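Glycosyl hydrolase, family 38 (Enterococcus faecalis, PDB 5KBP) probably hydrolyses alpha-mannosidic linkages in carbohydrates, as a metal-dependent alpha-mannosidase of glycoside hydrolase family 38. Local coordinates at residues Phe186-Ala191 / Asp264-Ala269; Ser412-Thr417 / Thr792-Tyr797. All blocks are in the same frame, centred on the assembly; numbering follows the deposited sequence.

Contact 1: Phe186-Ala191 / Asp264-Ala269; sequences FGLLFA and DDYLKA
In the family 38 N-terminal domain, Phe-186 and Leu-188 of strand 184-189 pack against Tyr-266 and Leu-267 of helix 263-270, an apolar helix-on-sheet contact. The axes of the two short segments stay 11.3 Å apart at closest approach, so the side chains do the touching. Methyl CD2 of Leu-267 sits at the edge of the Phe-186 ring, 3.8 Å from CE2 of Phe-186. On Leu-188 both methyls meet one ring carbon: CD1 lies 3.8 Å from CE2 of Tyr-266, in the plane of that ring, and CD2 lies 3.9 Å from the same CE2. With CG anti to the backbone N (chi1 178°), Tyr-266 reaches from the helix toward the strand. Its hydroxyl, alongside the leucine, hydrogen-bonds the carbonyl O of His-226, which fixes the far end of the ring, and the Tyr-266 and Tyr-10 rings meet edge-to-face (T-shaped). Leu-228 of strand 226-231 touches both Leu-188 and Tyr-266. On the strand's flanks, backbone hydrogen bonds join Leu-188 to Ala-148 and Phe-150, and Gly-187 to Met-175. Leucine methyls set against aromatic ring edges make up the apolar packing of a helix on a mixed beta-sheet, typical of an alpha/beta domain.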
ATOM      1  N   PHE A 186      35.674  12.629  12.182  1.00 49.33           N
ATOM      2  CA  PHE A 186      36.593  11.864  11.350  1.00 50.48           C
ATOM      3  C   PHE A 186      35.845  11.311  10.144  1.00 50.73           C
ATOM      4  O   PHE A 186      34.803  10.665  10.295  1.00 48.65           O
ATOM      5  CB  PHE A 186      37.232  10.727  12.147  1.00 47.39           C
ATOM      6  CG  PHE A 186      38.092   9.818  11.316  1.00 48.33           C
ATOM      7  CD1 PHE A 186      39.323  10.247  10.850  1.00 52.76           C
ATOM      8  CD2 PHE A 186      37.670   8.538  11.001  1.00 50.24           C
ATOM      9  CE1 PHE A 186      40.116   9.417  10.083  1.00 54.00           C
ATOM     10  CE2 PHE A 186      38.460   7.702  10.235  1.00 51.19           C
ATOM     11  CZ  PHE A 186      39.684   8.144   9.775  1.00 48.32           C
ATOM     12  N   GLY A 187      36.377  11.563   8.951  1.00 51.94           N
ATOM     13  CA  GLY A 187      35.756  11.137   7.710  1.00 50.43           C
ATOM     14  C   GLY A 187      36.503   9.959   7.105  1.00 49.77           C
ATOM     15  O   GLY A 187      37.721  10.012   6.921  1.00 57.85           O
ATOM     16  N   LEU A 188      35.754   8.899   6.803  1.00 44.92           N
ATOM     17  CA  LEU A 188      36.286   7.699   6.165  1.00 43.37           C
ATOM     18  C   LEU A 188      35.675   7.596   4.774  1.00 47.82           C
ATOM     19  O   LEU A 188      34.480   7.317   4.633  1.00 52.82           O
ATOM     20  CB  LEU A 188      35.983   6.454   6.998  1.00 41.99           C
ATOM     21  CG  LEU A 188      36.537   5.122   6.484  1.00 53.42           C
ATOM     22  CD1 LEU A 188      38.051   5.187   6.354  1.00 58.84           C
ATOM     23  CD2 LEU A 188      36.121   3.974   7.393  1.00 56.45           C
ATOM     24  N   LEU A 189      36.491   7.821   3.750  1.00 46.51           N
ATOM     25  CA  LEU A 189      36.030   7.831   2.369  1.00 49.41           C
ATOM     26  C   LEU A 189      36.275   6.473   1.726  1.00 48.12           C
ATOM     27  O   LEU A 189      37.375   5.920   1.827  1.00 50.44           O
ATOM     28  CB  LEU A 189      36.740   8.922   1.566  1.00 48.27           C
ATOM     29  CG  LEU A 189      36.542   8.873   0.050  1.00 49.64           C
ATOM     30  CD1 LEU A 189      35.098   9.178  -0.322  1.00 45.80           C
ATOM     31  CD2 LEU A 189      37.499   9.826  -0.650  1.00 53.21           C
ATOM     32  N   PHE A 190      35.246   5.939   1.065  1.00 46.36           N
ATOM     33  CA  PHE A 190      35.401   4.754   0.224  1.00 51.19           C
ATOM     34  C   PHE A 190      36.020   5.213  -1.093  1.00 58.30           C
ATOM     35  O   PHE A 190      35.351   5.364  -2.119  1.00 58.73           O
ATOM     36  CB  PHE A 190      34.065   4.050   0.014  1.00 43.10           C
ATOM     37  CG  PHE A 190      33.405   3.603   1.290  1.00 43.73           C
ATOM     38  CD1 PHE A 190      34.005   2.656   2.102  1.00 41.15           C
ATOM     39  CD2 PHE A 190      32.176   4.119   1.669  1.00 46.69           C
ATOM     40  CE1 PHE A 190      33.401   2.242   3.274  1.00 38.33           C
ATOM     41  CE2 PHE A 190      31.566   3.709   2.839  1.00 49.28           C
ATOM     42  CZ  PHE A 190      32.179   2.768   3.643  1.00 48.72           C
ATOM     43  N   ALA A 191      37.335   5.456  -1.050  1.00 62.83           N
ATOM     44  CA  ALA A 191      38.027   6.012  -2.209  1.00 60.65           C
ATOM     45  C   ALA A 191      38.016   5.049  -3.386  1.00 56.89           C
ATOM     46  O   ALA A 191      38.110   5.480  -4.541  1.00 65.85           O
ATOM     47  CB  ALA A 191      39.461   6.386  -1.837  1.00 54.81           C
ATOM     48  N   ASP A 264      34.276  -1.031  13.921  1.00 49.31           N
ATOM     49  CA  ASP A 264      34.698  -0.608  15.254  1.00 48.48           C
ATOM     50  C   ASP A 264      36.196  -0.811  15.449  1.00 54.64           C
ATOM     51  O   ASP A 264      36.894   0.076  15.954  1.00 54.66           O
ATOM     52  CB  ASP A 264      33.909  -1.366  16.319  1.00 57.81           C
ATOM     53  CG  ASP A 264      32.446  -0.986  16.338  1.00 71.44           C
ATOM     54  OD1 ASP A 264      32.147   0.221  16.218  1.00 69.74           O
ATOM     55  OD2 ASP A 264      31.597  -1.892  16.467  1.00 78.07           O
ATOM     56  N   ASP A 265      36.708  -1.979  15.053  1.00 51.77           N
ATOM     57  CA  ASP A 265      38.132  -2.257  15.212  1.00 55.91           C
ATOM     58  C   ASP A 265      38.976  -1.435  14.244  1.00 47.24           C
ATOM     59  O   ASP A 265      40.054  -0.954  14.611  1.00 53.31           O
ATOM     60  CB  ASP A 265      38.402  -3.749  15.020  1.00 56.22           C
ATOM     61  CG  ASP A 265      37.875  -4.588  16.166  1.00 60.17           C
ATOM     62  OD1 ASP A 265      37.615  -4.019  17.247  1.00 59.64           O
ATOM     63  OD2 ASP A 265      37.725  -5.816  15.988  1.00 63.56           O
ATOM     64  N   TYR A 266      38.510  -1.266  13.004  1.00 42.74           N
ATOM     65  CA  TYR A 266      39.276  -0.494  12.029  1.00 46.76           C
ATOM     66  C   TYR A 266      39.386   0.968  12.446  1.00 52.30           C
ATOM     67  O   TYR A 266      40.472   1.557  12.403  1.00 48.86           O
ATOM     68  CB  TYR A 266      38.643  -0.609  10.643  1.00 43.03           C
ATOM     69  CG  TYR A 266      39.356   0.213   9.589  1.00 50.25           C
ATOM     70  CD1 TYR A 266      40.601  -0.169   9.110  1.00 53.28           C
ATOM     71  CD2 TYR A 266      38.786   1.373   9.078  1.00 44.07           C
ATOM     72  CE1 TYR A 266      41.262   0.578   8.149  1.00 53.57           C
ATOM     73  CE2 TYR A 266      39.440   2.127   8.115  1.00 48.43           C
ATOM     74  CZ  TYR A 266      40.677   1.723   7.655  1.00 56.75           C
ATOM     75  OH  TYR A 266      41.333   2.467   6.698  1.00 59.19           O
ATOM     76  N   LEU A 267      38.264   1.571  12.852  1.00 51.73           N
ATOM     77  CA  LEU A 267      38.267   2.982  13.232  1.00 50.26           C
ATOM     78  C   LEU A 267      39.213   3.245  14.397  1.00 58.32           C
ATOM     79  O   LEU A 267      39.904   4.270  14.425  1.00 62.06           O
ATOM     80  CB  LEU A 267      36.849   3.433  13.583  1.00 49.97           C
ATOM     81  CG  LEU A 267      35.904   3.690  12.408  1.00 53.23           C
ATOM     82  CD1 LEU A 267      34.483   3.912  12.897  1.00 55.93           C
ATOM     83  CD2 LEU A 267      36.387   4.880  11.596  1.00 55.85           C
ATOM     84  N   LYS A 268      39.255   2.333  15.371  1.00 58.35           N
ATOM     85  CA  LYS A 268      40.166   2.502  16.497  1.00 56.37           C
ATOM     86  C   LYS A 268      41.620   2.439  16.044  1.00 62.83           C
ATOM     87  O   LYS A 268      42.469   3.182  16.550  1.00 73.60           O
ATOM     88  CB  LYS A 268      39.887   1.436  17.558  1.00 46.51           C
ATOM     89  CG  LYS A 268      40.867   1.440  18.720  1.00 57.07           C
ATOM     90  CD  LYS A 268      40.754   0.161  19.534  1.00 70.02           C
ATOM     91  CE  LYS A 268      41.894   0.031  20.532  1.00 81.67           C
ATOM     92  NZ  LYS A 268      41.959  -1.336  21.119  1.00 90.26           N
ATOM     93  N   ALA A 269      41.921   1.570  15.077  1.00 62.00           N
ATOM     94  CA  ALA A 269      43.304   1.367  14.657  1.00 64.55           C
ATOM     95  C   ALA A 269      43.789   2.477  13.729  1.00 60.83           C
ATOM     96  O   ALA A 269      44.931   2.935  13.856  1.00 60.20           O
ATOM     97  CB  ALA A 269      43.450   0.007  13.975  1.00 55.77           C
TER

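Contact 2: Ser412-Thr417 / Thr792-Tyr797; sequences SGYQKT and TYQQAY
A loop-on-helix contact between parts of the chain far apart in sequence brings Tyr-414, just before strand 416-430, against Gln-794 and Tyr-797 on helix 789-799 in the C-terminal half of the protein. The Tyr-414 ring covers one turn of the helix. Over the centre of one face lies the main-chain O of Gln-794, 3.7 Å above the ring plane. The aliphatic part of Gln-794 crosses the CD1-CE1 side of the ring, its CB 3.5 Å from CD1 of Tyr-414. Extended beyond CG (chi2 -179°), the glutamine carries its amide past the ring, with NE2 at the edge in the ring plane and the two flat groups turned 70° apart; NE2 hydrogen-bonds the carbonyl O of Ile-829. At the phenol end, CB of Tyr-797 is 3.6 Å from CE2 of Tyr-414, and ring atom CD2 of Tyr-797 comes within 3.2 Å of OH of Tyr-414. That hydroxyl hydrogen-bonds to the backbone N of Trp-831, while the Tyr-797 hydroxyl hydrogen-bonds OD1 of Asp-690. No hydrogen bond links the two segments directly. Loop and helix are joined by van der Waals packing, with a helix carbonyl O over the ring face, while the Tyr-414 hydroxyl and the Gln-794 amide together tie the backbone of strand 829-836 to this junction.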
ATOM      1  N   SER A 412       3.295  26.436  15.809  1.00 59.00           N
ATOM      2  CA  SER A 412       4.623  26.746  15.306  1.00 47.56           C
ATOM      3  C   SER A 412       5.330  27.677  16.281  1.00 52.27           C
ATOM      4  O   SER A 412       4.739  28.171  17.246  1.00 52.56           O
ATOM      5  CB  SER A 412       4.564  27.382  13.909  1.00 47.49           C
ATOM      6  OG  SER A 412       4.182  28.747  13.978  1.00 42.56           O
ATOM      7  N   GLY A 413       6.613  27.911  16.020  1.00 49.60           N
ATOM      8  CA  GLY A 413       7.415  28.754  16.883  1.00 47.25           C
ATOM      9  C   GLY A 413       7.605  30.163  16.361  1.00 47.66           C
ATOM     10  O   GLY A 413       8.490  30.887  16.827  1.00 50.58           O
ATOM     11  N   TYR A 414       6.777  30.569  15.404  1.00 47.63           N
ATOM     12  CA  TYR A 414       6.882  31.882  14.786  1.00 47.45           C
ATOM     13  C   TYR A 414       5.591  32.662  14.981  1.00 56.28           C
ATOM     14  O   TYR A 414       4.512  32.082  15.136  1.00 53.87           O
ATOM     15  CB  TYR A 414       7.183  31.768  13.289  1.00 44.47           C
ATOM     16  CG  TYR A 414       8.185  30.692  12.948  1.00 52.67           C
ATOM     17  CD1 TYR A 414       9.545  30.907  13.108  1.00 54.03           C
ATOM     18  CD2 TYR A 414       7.767  29.457  12.469  1.00 50.85           C
ATOM     19  CE1 TYR A 414      10.465  29.924  12.798  1.00 55.62           C
ATOM     20  CE2 TYR A 414       8.681  28.467  12.156  1.00 44.46           C
ATOM     21  CZ  TYR A 414      10.029  28.706  12.323  1.00 50.89           C
ATOM     22  OH  TYR A 414      10.944  27.725  12.014  1.00 47.99           O
ATOM     23  N   GLN A 415       5.712  33.987  14.978  1.00 56.44           N
ATOM     24  CA  GLN A 415       4.536  34.842  14.919  1.00 62.32           C
ATOM     25  C   GLN A 415       3.819  34.606  13.600  1.00 65.80           C
ATOM     26  O   GLN A 415       4.376  34.863  12.528  1.00 66.98           O
ATOM     27  CB  GLN A 415       4.938  36.309  15.053  1.00 66.65           C
ATOM     28  CG  GLN A 415       5.801  36.606  16.265  1.00 79.66           C
ATOM     29  CD  GLN A 415       5.110  37.510  17.263  1.00 90.23           C
ATOM     30  OE1 GLN A 415       4.514  38.522  16.893  1.00 97.51           O
ATOM     31  NE2 GLN A 415       5.183  37.148  18.538  1.00 83.80           N
ATOM     32  N   LYS A 416       2.592  34.105  13.670  1.00 65.01           N
ATOM     33  CA  LYS A 416       1.864  33.685  12.483  1.00 66.23           C
ATOM     34  C   LYS A 416       0.792  34.705  12.127  1.00 64.79           C
ATOM     35  O   LYS A 416      -0.005  35.105  12.983  1.00 66.58           O
ATOM     36  CB  LYS A 416       1.235  32.306  12.682  1.00 71.33           C
ATOM     37  CG  LYS A 416       1.250  31.488  11.412  1.00 71.54           C
ATOM     38  CD  LYS A 416       0.368  30.270  11.491  1.00 69.73           C
ATOM     39  CE  LYS A 416       0.343  29.582  10.144  1.00 70.38           C
ATOM     40  NZ  LYS A 416       0.225  30.558   9.028  1.00 66.26           N
ATOM     41  N   THR A 417       0.782  35.118  10.862  1.00 56.40           N
ATOM     42  CA  THR A 417      -0.211  36.037  10.321  1.00 56.29           C
ATOM     43  C   THR A 417      -0.895  35.357   9.145  1.00 65.66           C
ATOM     44  O   THR A 417      -0.226  34.940   8.193  1.00 71.44           O
ATOM     45  CB  THR A 417       0.439  37.349   9.880  1.00 56.04           C
ATOM     46  OG1 THR A 417       0.994  38.016  11.020  1.00 59.39           O
ATOM     47  CG2 THR A 417      -0.589  38.245   9.219  1.00 70.73           C
ATOM     48  N   THR A 792      12.054  36.473   6.464  1.00 60.23           N
ATOM     49  CA  THR A 792      11.400  35.795   5.349  1.00 61.53           C
ATOM     50  C   THR A 792      11.593  34.288   5.424  1.00 57.08           C
ATOM     51  O   THR A 792      10.756  33.531   4.919  1.00 56.41           O
ATOM     52  CB  THR A 792      11.933  36.330   4.021  1.00 63.92           C
ATOM     53  OG1 THR A 792      13.289  35.898   3.836  1.00 64.96           O
ATOM     54  CG2 THR A 792      11.888  37.850   4.009  1.00 63.91           C
ATOM     55  N   TYR A 793      12.685  33.836   6.044  1.00 51.23           N
ATOM     56  CA  TYR A 793      12.896  32.401   6.207  1.00 57.47           C
ATOM     57  C   TYR A 793      11.945  31.826   7.248  1.00 60.43           C
ATOM     58  O   TYR A 793      11.400  30.731   7.063  1.00 57.26           O
ATOM     59  CB  TYR A 793      14.346  32.117   6.603  1.00 52.12           C
ATOM     60  CG  TYR A 793      15.384  32.539   5.585  1.00 46.02           C
ATOM     61  CD1 TYR A 793      15.019  32.963   4.312  1.00 45.01           C
ATOM     62  CD2 TYR A 793      16.736  32.500   5.897  1.00 50.73           C
ATOM     63  CE1 TYR A 793      15.969  33.344   3.387  1.00 49.49           C
ATOM     64  CE2 TYR A 793      17.693  32.877   4.979  1.00 50.72           C
ATOM     65  CZ  TYR A 793      17.304  33.299   3.726  1.00 52.64           C
ATOM     66  OH  TYR A 793      18.257  33.674   2.810  1.00 54.70           O
ATOM     67  N   GLN A 794      11.736  32.552   8.349  1.00 63.14           N
ATOM     68  CA  GLN A 794      10.827  32.086   9.391  1.00 65.78           C
ATOM     69  C   GLN A 794       9.396  32.004   8.872  1.00 66.99           C
ATOM     70  O   GLN A 794       8.696  31.011   9.103  1.00 65.98           O
ATOM     71  CB  GLN A 794      10.909  33.010  10.607  1.00 55.06           C
ATOM     72  CG  GLN A 794      12.235  32.950  11.352  1.00 55.84           C
ATOM     73  CD  GLN A 794      12.262  33.854  12.571  1.00 57.65           C
ATOM     74  OE1 GLN A 794      11.920  35.034  12.490  1.00 68.81           O
ATOM     75  NE2 GLN A 794      12.662  33.300  13.709  1.00 48.18           N
ATOM     76  N   GLN A 795       8.943  33.045   8.169  1.00 61.45           N
ATOM     77  CA  GLN A 795       7.604  33.016   7.589  1.00 66.01           C
ATOM     78  C   GLN A 795       7.495  31.972   6.485  1.00 62.06           C
ATOM     79  O   GLN A 795       6.401  31.461   6.224  1.00 56.15           O
ATOM     80  CB  GLN A 795       7.232  34.400   7.057  1.00 69.52           C
ATOM     81  CG  GLN A 795       7.081  35.463   8.135  1.00 66.47           C
ATOM     82  N   ALA A 796       8.611  31.646   5.828  1.00 55.34           N
ATOM     83  CA  ALA A 796       8.600  30.549   4.865  1.00 53.01           C
ATOM     84  C   ALA A 796       8.387  29.214   5.565  1.00 56.88           C
ATOM     85  O   ALA A 796       7.643  28.359   5.071  1.00 54.09           O
ATOM     86  CB  ALA A 796       9.902  30.539   4.064  1.00 56.57           C
ATOM     87  N   TYR A 797       9.036  29.015   6.717  1.00 52.16           N
ATOM     88  CA  TYR A 797       8.733  27.852   7.543  1.00 50.88           C
ATOM     89  C   TYR A 797       7.293  27.894   8.033  1.00 56.58           C
ATOM     90  O   TYR A 797       6.618  26.860   8.100  1.00 58.45           O
ATOM     91  CB  TYR A 797       9.687  27.786   8.737  1.00 53.32           C
ATOM     92  CG  TYR A 797      11.143  27.596   8.385  1.00 56.38           C
ATOM     93  CD1 TYR A 797      11.531  26.726   7.377  1.00 57.52           C
ATOM     94  CD2 TYR A 797      12.132  28.287   9.071  1.00 53.74           C
ATOM     95  CE1 TYR A 797      12.867  26.552   7.061  1.00 48.40           C
ATOM     96  CE2 TYR A 797      13.468  28.121   8.762  1.00 52.71           C
ATOM     97  CZ  TYR A 797      13.831  27.252   7.756  1.00 47.91           C
ATOM     98  OH  TYR A 797      15.160  27.084   7.445  1.00 48.36           O
TER

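Both contacts set a helix against another element without a hydrogen bond between the paired segments, but they hold different elements: their centres lie 41 Å apart and their nearest atoms about 26 Å. Contact 1 is wholly buried within the N-terminal domain, made by side chains only and entirely apolar where its segments meet. Contact 2 is partly buried, nearer the centre of the chain, and joins regions separated by 374 residues; a main-chain oxygen and an amide take part around its central ring. At both places a tyrosine hydroxyl is taken up by the backbone of a third strand, 226-231 in contact 1 and 829-836 in contact 2.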